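Local coordinates for filamentation induced by cAMP protein Fic (Desulfovibrio alaskensis, PDB 4RGL) that is of unknown function but belongs to the Fic/DOC family, a mostly helical fold, with a C-terminal domain probably of the helix-turn-helix class, at residues 52-57 / 216-221; 175-180 / 238-243; 48-53 / 71-76. All blocks are in the same frame, centred on the assembly; numbering follows the deposited sequence.

Contact 1 (52-57 / 216-221); sequences TIQASL and VIRDRQ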
loop_
_atom_site.group_PDB
_atom_site.type_symbol
_atom_site.label_atom_id
_atom_site.label_comp_id
_atom_site.label_asym_id
_atom_site.label_seq_id
_atom_site.Cartn_x
_atom_site.Cartn_y
_atom_site.Cartn_z
ATOM N N THR A 52 -2.353 -2.558 -0.717
ATOM C CA THR A 52 -1.530 -2.974 -1.861
ATOM C C THR A 52 -1.462 -4.522 -1.948
ATOM O O THR A 52 -1.717 -5.096 -3.011
ATOM C CB THR A 52 -0.114 -2.363 -1.738
ATOM O OG1 THR A 52 -0.194 -0.959 -1.966
ATOM C CG2 THR A 52 0.887 -2.991 -2.707
ATOM N N ILE A 53 -1.152 -5.179 -0.824
ATOM C CA ILE A 53 -1.004 -6.628 -0.773
ATOM C C ILE A 53 -2.345 -7.310 -1.073
ATOM O O ILE A 53 -2.413 -8.157 -1.966
ATOM C CB ILE A 53 -0.433 -7.066 0.607
ATOM C CG1 ILE A 53 1.025 -6.543 0.782
ATOM C CG2 ILE A 53 -0.498 -8.586 0.770
ATOM C CD1 ILE A 53 1.520 -6.540 2.187
ATOM N N GLN A 54 -3.418 -6.912 -0.359
ATOM C CA GLN A 54 -4.732 -7.517 -0.537
ATOM C C GLN A 54 -5.193 -7.396 -1.997
ATOM O O GLN A 54 -5.596 -8.390 -2.587
ATOM C CB GLN A 54 -5.760 -6.874 0.410
ATOM C CG GLN A 54 -7.130 -7.574 0.420
ATOM C CD GLN A 54 -7.962 -7.245 -0.792
ATOM O OE1 GLN A 54 -8.029 -6.099 -1.238
ATOM N NE2 GLN A 54 -8.663 -8.228 -1.308
ATOM N N ALA A 55 -5.095 -6.189 -2.585
ATOM C CA ALA A 55 -5.541 -5.963 -3.963
ATOM C C ALA A 55 -4.674 -6.737 -4.966
ATOM O O ALA A 55 -5.216 -7.423 -5.831
ATOM C CB ALA A 55 -5.518 -4.481 -4.288
ATOM N N SER A 56 -3.324 -6.662 -4.825
ATOM C CA SER A 56 -2.399 -7.376 -5.731
ATOM C C SER A 56 -2.694 -8.883 -5.734
ATOM O O SER A 56 -2.748 -9.495 -6.804
ATOM C CB SER A 56 -0.947 -7.125 -5.326
ATOM O OG SER A 56 -0.037 -7.758 -6.211
ATOM N N LEU A 57 -2.971 -9.462 -4.541
ATOM C CA LEU A 57 -3.307 -10.885 -4.421
ATOM C C LEU A 57 -4.739 -11.157 -4.904
ATOM O O LEU A 57 -4.995 -12.207 -5.495
ATOM C CB LEU A 57 -3.138 -11.367 -2.963
ATOM C CG LEU A 57 -1.688 -11.498 -2.456
ATOM C CD1 LEU A 57 -1.657 -11.727 -0.982
ATOM C CD2 LEU A 57 -0.971 -12.614 -3.150
ATOM N N VAL A 216 -6.933 0.447 -7.530
ATOM C CA VAL A 216 -7.499 0.992 -8.773
ATOM C C VAL A 216 -7.428 -0.077 -9.880
ATOM O O VAL A 216 -8.415 -0.302 -10.588
ATOM C CB VAL A 216 -6.778 2.305 -9.204
ATOM C CG1 VAL A 216 -7.358 2.850 -10.504
ATOM C CG2 VAL A 216 -6.845 3.355 -8.101
ATOM N N ILE A 217 -6.272 -0.767 -9.989
ATOM C CA ILE A 217 -6.060 -1.818 -10.992
ATOM C C ILE A 217 -7.030 -2.987 -10.749
ATOM O O ILE A 217 -7.508 -3.592 -11.703
ATOM C CB ILE A 217 -4.583 -2.296 -10.968
ATOM C CG1 ILE A 217 -3.617 -1.101 -11.135
ATOM C CG2 ILE A 217 -4.331 -3.375 -12.034
ATOM C CD1 ILE A 217 -2.148 -1.418 -10.768
ATOM N N ARG A 218 -7.334 -3.285 -9.462
ATOM C CA ARG A 218 -8.273 -4.357 -9.092
ATOM C C ARG A 218 -9.713 -3.992 -9.503
ATOM O O ARG A 218 -10.459 -4.854 -9.974
ATOM C CB ARG A 218 -8.206 -4.627 -7.581
ATOM C CG ARG A 218 -9.148 -5.732 -7.099
ATOM C CD ARG A 218 -9.348 -5.651 -5.601
ATOM N NE ARG A 218 -9.976 -4.384 -5.215
ATOM C CZ ARG A 218 -9.899 -3.860 -3.997
ATOM N NH1 ARG A 218 -9.180 -4.456 -3.055
ATOM N NH2 ARG A 218 -10.492 -2.704 -3.728
ATOM N N ASP A 219 -10.099 -2.723 -9.320
ATOM C CA ASP A 219 -11.441 -2.273 -9.648
ATOM C C ASP A 219 -11.600 -2.071 -11.171
ATOM O O ASP A 219 -12.703 -2.229 -11.702
ATOM C CB ASP A 219 -11.774 -0.978 -8.890
ATOM C CG ASP A 219 -11.792 -1.144 -7.368
ATOM O OD1 ASP A 219 -11.817 -2.315 -6.892
ATOM O OD2 ASP A 219 -11.803 -0.114 -6.658
ATOM N N ARG A 220 -10.489 -1.762 -11.872
ATOM C CA ARG A 220 -10.497 -1.608 -13.338
ATOM C C ARG A 220 -9.869 -2.830 -14.000
ATOM O O ARG A 220 -9.248 -2.709 -15.060
ATOM C CB ARG A 220 -9.741 -0.330 -13.755
ATOM C CG ARG A 220 -10.316 0.945 -13.178
ATOM C CD ARG A 220 -9.502 2.138 -13.615
ATOM N NE ARG A 220 -9.918 3.357 -12.935
ATOM C CZ ARG A 220 -9.290 4.519 -13.057
ATOM N NH1 ARG A 220 -8.209 4.621 -13.827
ATOM N NH2 ARG A 220 -9.722 5.587 -12.399
ATOM N N GLN A 221 -10.025 -4.008 -13.370
ATOM C CA GLN A 221 -9.366 -5.242 -13.792
ATOM C C GLN A 221 -9.726 -5.615 -15.253
ATOM O O GLN A 221 -8.826 -5.903 -16.049
ATOM C CB GLN A 221 -9.736 -6.384 -12.844
ATOM C CG GLN A 221 -8.788 -7.567 -12.914
ATOM C CD GLN A 221 -9.087 -8.589 -11.846
ATOM O OE1 GLN A 221 -9.499 -8.256 -10.727
ATOM N NE2 GLN A 221 -8.800 -9.848 -12.139
#
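The guanidinium of Arg218 meets two oxygens at its edge, Gln54 OE1 across the contact and Asp219 OD1 on its own helix. Gln54 OE1 lies near the guanidinium plane, 2.7 Å from Arg218 NH1, but the angle is too poor for a hydrogen bond. Amide and guanidinium are turned 46° against each other. The methyl CB of Ala55 approaches obliquely, 3.9 Å from Arg218 NH1. Asp219 OD1 forms a salt bridge with Arg218 NE, 3.2 Å. It lies in the guanidinium plane, and the N-H points at it at 161°, though the oxygen is met from above its carboxylate plane. A second bond, from Arg218 NH2 to Asp219 OD1, is weak.

The bend at chi3 (62°) turns NE of Arg218 toward Asp219 OD1 while NH1 stays beside Gln54 and Ala55. The Gln54 chain crosses it at about a right angle. The amide nitrogen of Gln54 is bonded to Leu64 O, which helps fix how the amide is turned. Ala58 and Ile59 of helix 42-59 also touch the Arg218 side chain.

The contact thus joins helix 42-59 to the short helix 214-219. Any attraction is probably electrostatic, between the amide oxygen and a positive charge that Asp219 may partly balance.

Contact 2 (175-180 / 238-243); sequences FHYEFE and TPFVEF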
loop_
_atom_site.group_PDB
_atom_site.type_symbol
_atom_site.label_atom_id
_atom_site.label_comp_id
_atom_site.label_asym_id
_atom_site.label_seq_id
_atom_site.Cartn_x
_atom_site.Cartn_y
_atom_site.Cartn_z
ATOM N N PHE A 175 8.505 -1.179 -18.109
ATOM C CA PHE A 175 9.012 -2.420 -17.521
ATOM C C PHE A 175 7.862 -3.387 -17.223
ATOM O O PHE A 175 7.945 -4.561 -17.575
ATOM C CB PHE A 175 9.810 -2.133 -16.242
ATOM C CG PHE A 175 10.468 -3.360 -15.647
ATOM C CD1 PHE A 175 9.764 -4.203 -14.793
ATOM C CD2 PHE A 175 11.784 -3.680 -15.952
ATOM C CE1 PHE A 175 10.359 -5.354 -14.278
ATOM C CE2 PHE A 175 12.384 -4.824 -15.419
ATOM C CZ PHE A 175 11.668 -5.652 -14.585
ATOM N N HIS A 176 6.782 -2.881 -16.583
ATOM C CA HIS A 176 5.588 -3.679 -16.257
ATOM C C HIS A 176 5.044 -4.354 -17.512
ATOM O O HIS A 176 4.756 -5.544 -17.494
ATOM C CB HIS A 176 4.500 -2.771 -15.623
ATOM C CG HIS A 176 3.418 -3.514 -14.884
ATOM N ND1 HIS A 176 2.960 -3.079 -13.653
ATOM C CD2 HIS A 176 2.750 -4.642 -15.222
ATOM C CE1 HIS A 176 2.015 -3.932 -13.298
ATOM N NE2 HIS A 176 1.867 -4.901 -14.201
ATOM N N TYR A 177 4.949 -3.595 -18.612
ATOM C CA TYR A 177 4.426 -4.077 -19.887
ATOM C C TYR A 177 5.330 -5.151 -20.481
ATOM O O TYR A 177 4.839 -6.188 -20.931
ATOM C CB TYR A 177 4.273 -2.907 -20.865
ATOM C CG TYR A 177 3.924 -3.320 -22.276
ATOM C CD1 TYR A 177 2.619 -3.660 -22.622
ATOM C CD2 TYR A 177 4.867 -3.243 -23.297
ATOM C CE1 TYR A 177 2.275 -3.973 -23.935
ATOM C CE2 TYR A 177 4.525 -3.514 -24.622
ATOM C CZ TYR A 177 3.230 -3.888 -24.935
ATOM O OH TYR A 177 2.901 -4.194 -26.235
ATOM N N GLU A 178 6.642 -4.914 -20.483
ATOM C CA GLU A 178 7.597 -5.873 -21.021
ATOM C C GLU A 178 7.665 -7.130 -20.150
ATOM O O GLU A 178 7.615 -8.244 -20.674
ATOM C CB GLU A 178 8.983 -5.239 -21.146
ATOM C CG GLU A 178 9.070 -4.187 -22.240
ATOM C CD GLU A 178 8.776 -4.707 -23.635
ATOM O OE1 GLU A 178 9.284 -5.797 -23.983
ATOM O OE2 GLU A 178 8.046 -4.019 -24.381
ATOM N N PHE A 179 7.724 -6.946 -18.805
ATOM C CA PHE A 179 7.796 -8.051 -17.842
ATOM C C PHE A 179 6.582 -8.976 -17.977
ATOM O O PHE A 179 6.735 -10.192 -17.925
ATOM C CB PHE A 179 7.889 -7.503 -16.400
ATOM C CG PHE A 179 8.132 -8.554 -15.346
ATOM C CD1 PHE A 179 7.070 -9.245 -14.769
ATOM C CD2 PHE A 179 9.418 -8.836 -14.907
ATOM C CE1 PHE A 179 7.298 -10.241 -13.811
ATOM C CE2 PHE A 179 9.643 -9.812 -13.928
ATOM C CZ PHE A 179 8.579 -10.508 -13.387
ATOM N N GLU A 180 5.374 -8.397 -18.151
ATOM C CA GLU A 180 4.142 -9.182 -18.276
ATOM C C GLU A 180 4.172 -10.033 -19.562
ATOM O O GLU A 180 3.678 -11.161 -19.564
ATOM C CB GLU A 180 2.906 -8.252 -18.265
ATOM C CG GLU A 180 1.584 -8.966 -17.963
ATOM C CD GLU A 180 0.887 -9.636 -19.142
ATOM O OE1 GLU A 180 1.336 -9.440 -20.295
ATOM O OE2 GLU A 180 -0.175 -10.261 -18.919
ATOM N N THR A 238 2.322 2.365 -25.467
ATOM C CA THR A 238 1.695 3.685 -25.278
ATOM C C THR A 238 0.289 3.584 -24.542
ATOM O O THR A 238 0.105 4.243 -23.516
ATOM C CB THR A 238 1.553 4.403 -26.633
ATOM O OG1 THR A 238 2.843 4.508 -27.236
ATOM C CG2 THR A 238 0.921 5.784 -26.504
ATOM N N PRO A 239 -0.704 2.791 -25.059
ATOM C CA PRO A 239 -2.031 2.773 -24.404
ATOM C C PRO A 239 -1.967 2.237 -22.966
ATOM O O PRO A 239 -2.725 2.696 -22.103
ATOM C CB PRO A 239 -2.859 1.851 -25.306
ATOM C CG PRO A 239 -1.853 1.056 -26.074
ATOM C CD PRO A 239 -0.694 1.957 -26.276
ATOM N N PHE A 240 -1.060 1.270 -22.704
ATOM C CA PHE A 240 -0.871 0.719 -21.362
ATOM C C PHE A 240 -0.266 1.779 -20.429
ATOM O O PHE A 240 -0.688 1.899 -19.272
ATOM C CB PHE A 240 0.025 -0.538 -21.411
ATOM C CG PHE A 240 0.346 -1.129 -20.054
ATOM C CD1 PHE A 240 -0.565 -1.956 -19.404
ATOM C CD2 PHE A 240 1.581 -0.906 -19.454
ATOM C CE1 PHE A 240 -0.265 -2.506 -18.154
ATOM C CE2 PHE A 240 1.881 -1.462 -18.207
ATOM C CZ PHE A 240 0.959 -2.264 -17.568
ATOM N N VAL A 241 0.710 2.562 -20.943
ATOM C CA VAL A 241 1.359 3.626 -20.174
ATOM C C VAL A 241 0.319 4.685 -19.787
ATOM O O VAL A 241 0.267 5.095 -18.627
ATOM C CB VAL A 241 2.546 4.249 -20.960
ATOM C CG1 VAL A 241 3.179 5.401 -20.181
ATOM C CG2 VAL A 241 3.591 3.188 -21.295
ATOM N N GLU A 242 -0.576 5.047 -20.736
ATOM C CA GLU A 242 -1.675 5.976 -20.462
ATOM C C GLU A 242 -2.573 5.440 -19.353
ATOM O O GLU A 242 -2.955 6.193 -18.457
ATOM C CB GLU A 242 -2.511 6.232 -21.733
ATOM C CG GLU A 242 -1.829 7.108 -22.774
ATOM C CD GLU A 242 -2.706 7.427 -23.975
ATOM O OE1 GLU A 242 -3.821 6.864 -24.066
ATOM O OE2 GLU A 242 -2.282 8.250 -24.818
ATOM N N PHE A 243 -2.914 4.123 -19.409
ATOM C CA PHE A 243 -3.784 3.500 -18.413
ATOM C C PHE A 243 -3.139 3.522 -17.046
ATOM O O PHE A 243 -3.783 3.922 -16.072
ATOM C CB PHE A 243 -4.127 2.048 -18.807
ATOM C CG PHE A 243 -5.055 1.352 -17.827
ATOM C CD1 PHE A 243 -6.438 1.435 -17.972
ATOM C CD2 PHE A 243 -4.546 0.646 -16.738
ATOM C CE1 PHE A 243 -7.293 0.816 -17.052
ATOM C CE2 PHE A 243 -5.403 0.051 -15.807
ATOM C CZ PHE A 243 -6.771 0.136 -15.973
#
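Phe240 reaches from helix 238-257 to Tyr177 and His176 on helix 168-182. Its CG lies anti to the backbone N (chi1 176°), and this sends the ring across the gap between the helices. At the root, CB comes obliquely to the Tyr177 ring. Past CG, on the ring, Phe240 CD2 packs on Tyr177 CB at 3.6 Å. Phe240 CE2 then sits beside the backbone of the same residue, 3.8 Å from Tyr177 N, and also near His176 CB. The tip, Phe240 CZ, comes to rest over one face of the imidazole, 3.8 Å from His176 CD2 and as close to CG.

The histidine pair is an offset edge-to-face arrangement with the Phe240 edge toward the His176 face. Centroids are 5.5 Å apart and the planes stand at 60°. The Tyr177 and Phe240 rings meet obliquely, planes at 37°. Tyr224 and Leu228 of helix 221-234 also touch Phe240.

Helix 168-182 leads into the Fic signature sequence, which begins at His183. His176 ND1 is hydrogen-bonded to Gln197, and its NE2 weakly to Tyr224 OH. The buried imidazole therefore has partners for both nitrogens at its rim while the phenyl edge covers a face. The contact between the helices is van der Waals and aromatic, with no hydrogen bond across it.

Contact 3 (48-53 / 71-76); sequences NRIRTI and AVIDGK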
loop_
_atom_site.group_PDB
_atom_site.type_symbol
_atom_site.label_atom_id
_atom_site.label_comp_id
_atom_site.label_asym_id
_atom_site.label_seq_id
_atom_site.Cartn_x
_atom_site.Cartn_y
_atom_site.Cartn_z
ATOM N N ASN A 48 -1.991 1.325 3.952
ATOM C CA ASN A 48 -1.764 1.372 2.511
ATOM C C ASN A 48 -1.077 0.111 2.027
ATOM O O ASN A 48 -1.502 -0.476 1.029
ATOM C CB ASN A 48 -0.935 2.592 2.144
ATOM C CG ASN A 48 -1.685 3.889 2.276
ATOM O OD1 ASN A 48 -2.920 3.918 2.354
ATOM N ND2 ASN A 48 -0.964 4.992 2.202
ATOM N N ARG A 49 -0.015 -0.329 2.747
ATOM C CA ARG A 49 0.719 -1.545 2.401
ATOM C C ARG A 49 -0.225 -2.765 2.397
ATOM O O ARG A 49 -0.197 -3.549 1.455
ATOM C CB ARG A 49 1.892 -1.762 3.378
ATOM C CG ARG A 49 2.722 -3.037 3.114
ATOM C CD ARG A 49 3.272 -3.114 1.681
ATOM N NE ARG A 49 3.992 -1.894 1.285
ATOM C CZ ARG A 49 5.272 -1.660 1.563
ATOM N NH1 ARG A 49 5.961 -2.509 2.313
ATOM N NH2 ARG A 49 5.854 -0.550 1.142
ATOM N N ILE A 50 -1.119 -2.870 3.415
ATOM C CA ILE A 50 -2.092 -3.963 3.497
ATOM C C ILE A 50 -3.054 -3.902 2.278
ATOM O O ILE A 50 -3.321 -4.937 1.660
ATOM C CB ILE A 50 -2.867 -3.924 4.850
ATOM C CG1 ILE A 50 -1.916 -4.259 6.037
ATOM C CG2 ILE A 50 -4.067 -4.877 4.823
ATOM C CD1 ILE A 50 -2.576 -4.175 7.461
ATOM N N ARG A 51 -3.505 -2.671 1.892
ATOM C CA ARG A 51 -4.364 -2.474 0.714
ATOM C C ARG A 51 -3.651 -2.928 -0.565
ATOM O O ARG A 51 -4.256 -3.608 -1.395
ATOM C CB ARG A 51 -4.791 -1.003 0.586
ATOM C CG ARG A 51 -5.807 -0.562 1.631
ATOM C CD ARG A 51 -6.181 0.893 1.459
ATOM N NE ARG A 51 -6.841 1.134 0.176
ATOM C CZ ARG A 51 -7.002 2.338 -0.359
ATOM N NH1 ARG A 51 -6.506 3.412 0.247
ATOM N NH2 ARG A 51 -7.614 2.475 -1.527
ATOM N N THR A 52 -2.353 -2.558 -0.717
ATOM C CA THR A 52 -1.530 -2.974 -1.861
ATOM C C THR A 52 -1.462 -4.522 -1.948
ATOM O O THR A 52 -1.717 -5.096 -3.011
ATOM C CB THR A 52 -0.114 -2.363 -1.738
ATOM O OG1 THR A 52 -0.194 -0.959 -1.966
ATOM C CG2 THR A 52 0.887 -2.991 -2.707
ATOM N N ILE A 53 -1.152 -5.179 -0.824
ATOM C CA ILE A 53 -1.004 -6.628 -0.773
ATOM C C ILE A 53 -2.345 -7.310 -1.073
ATOM O O ILE A 53 -2.413 -8.157 -1.966
ATOM C CB ILE A 53 -0.433 -7.066 0.607
ATOM C CG1 ILE A 53 1.025 -6.543 0.782
ATOM C CG2 ILE A 53 -0.498 -8.586 0.770
ATOM C CD1 ILE A 53 1.520 -6.540 2.187
ATOM N N ALA A 71 -5.865 -8.895 9.398
ATOM C CA ALA A 71 -5.741 -9.784 10.546
ATOM C C ALA A 71 -4.517 -10.719 10.410
ATOM O O ALA A 71 -3.839 -10.978 11.403
ATOM C CB ALA A 71 -7.008 -10.601 10.709
ATOM N N VAL A 72 -4.222 -11.201 9.168
ATOM C CA VAL A 72 -3.044 -12.053 8.915
ATOM C C VAL A 72 -1.781 -11.291 9.269
ATOM O O VAL A 72 -0.964 -11.775 10.049
ATOM C CB VAL A 72 -2.991 -12.550 7.443
ATOM C CG1 VAL A 72 -1.734 -13.382 7.193
ATOM C CG2 VAL A 72 -4.233 -13.338 7.088
ATOM N N ILE A 73 -1.633 -10.077 8.711
ATOM C CA ILE A 73 -0.450 -9.249 8.899
ATOM C C ILE A 73 -0.392 -8.710 10.357
ATOM O O ILE A 73 0.697 -8.555 10.901
ATOM C CB ILE A 73 -0.429 -8.097 7.849
ATOM C CG1 ILE A 73 -0.340 -8.683 6.406
ATOM C CG2 ILE A 73 0.729 -7.110 8.122
ATOM C CD1 ILE A 73 -0.487 -7.650 5.262
ATOM N N ASP A 74 -1.565 -8.497 10.998
ATOM C CA ASP A 74 -1.603 -8.029 12.392
ATOM C C ASP A 74 -1.170 -9.130 13.353
ATOM O O ASP A 74 -0.622 -8.840 14.412
ATOM C CB ASP A 74 -3.013 -7.528 12.772
ATOM C CG ASP A 74 -3.328 -6.111 12.304
ATOM O OD1 ASP A 74 -2.433 -5.471 11.686
ATOM O OD2 ASP A 74 -4.434 -5.620 12.611
ATOM N N GLY A 75 -1.419 -10.378 12.973
ATOM C CA GLY A 75 -1.137 -11.533 13.816
ATOM C C GLY A 75 -2.379 -12.051 14.512
ATOM O O GLY A 75 -2.317 -13.038 15.253
ATOM N N LYS A 76 -3.548 -11.401 14.235
ATOM C CA LYS A 76 -4.847 -11.733 14.853
ATOM C C LYS A 76 -5.407 -13.070 14.310
ATOM O O LYS A 76 -4.791 -13.693 13.437
ATOM C CB LYS A 76 -5.872 -10.592 14.604
ATOM C CG LYS A 76 -5.419 -9.205 15.095
ATOM C CD LYS A 76 -5.451 -9.083 16.621
ATOM C CE LYS A 76 -5.040 -7.701 17.090
ATOM N NZ LYS A 76 -5.983 -6.647 16.621
#
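Ile50 and Ile73 each place CG1 beside the backbone N and anti to the carbonyl carbon (chi1 -68° and -63°). Both chains then run on extended, and they lie alongside, running opposite ways. Ile73 CD1 thereby lands on Ile50 CG1 at 3.8 Å. The same methyl meets Ile53 CD1, also at 3.8 Å, but here the two methyls meet end to end. Ile73 CD1 so touches side chains from two successive turns of helix 42-59.

These isoleucines belong to two consecutive helices, 42-59 and 66-74, joined by a short connection in the helical body of this Fic protein. Leu66, Val69 and Thr70 of the second helix continue the packing around Ile50. Phe92 of helix 82-95 touches Ile73 as well.

Beyond the isoleucines the contact runs out toward solvent. Asp74 lies at that margin, its OD1 4.4 Å from Ile50 CD1, a loose approach with no polar partner across the contact. The helix ends directly after it. Gly75 takes a positive phi (100°). Gly75 N still bonds Ala71 O; the weak bonds from Lys76 N to Ala71 O and from Gly75 N to Val72 O are consistent with a Schellman motif.

How the contacts relate
Contacts 1 and 3 both use helix 42-59 and share Thr52 and Ile53. Their centres are 14 Å apart, and they join this helix to helices 214-219 and 66-74. Contacts 1 and 2 have centres 16 Å apart, and their segments touch where Arg220 CB packs on Phe243 CZ, 3.7 Å. Contacts 2 and 3 are remote, with centres 27 Å apart and nearest atoms about 11 Å apart. Arg194, the last residue of the Fic signature that begins at His183, is hydrogen-bonded to Ser56 of segment 52-57 and touched by His176 of contact 2. In sequence, both segments of contact 3 precede those of contact 2, whereas the segments of contacts 1 and 2 alternate.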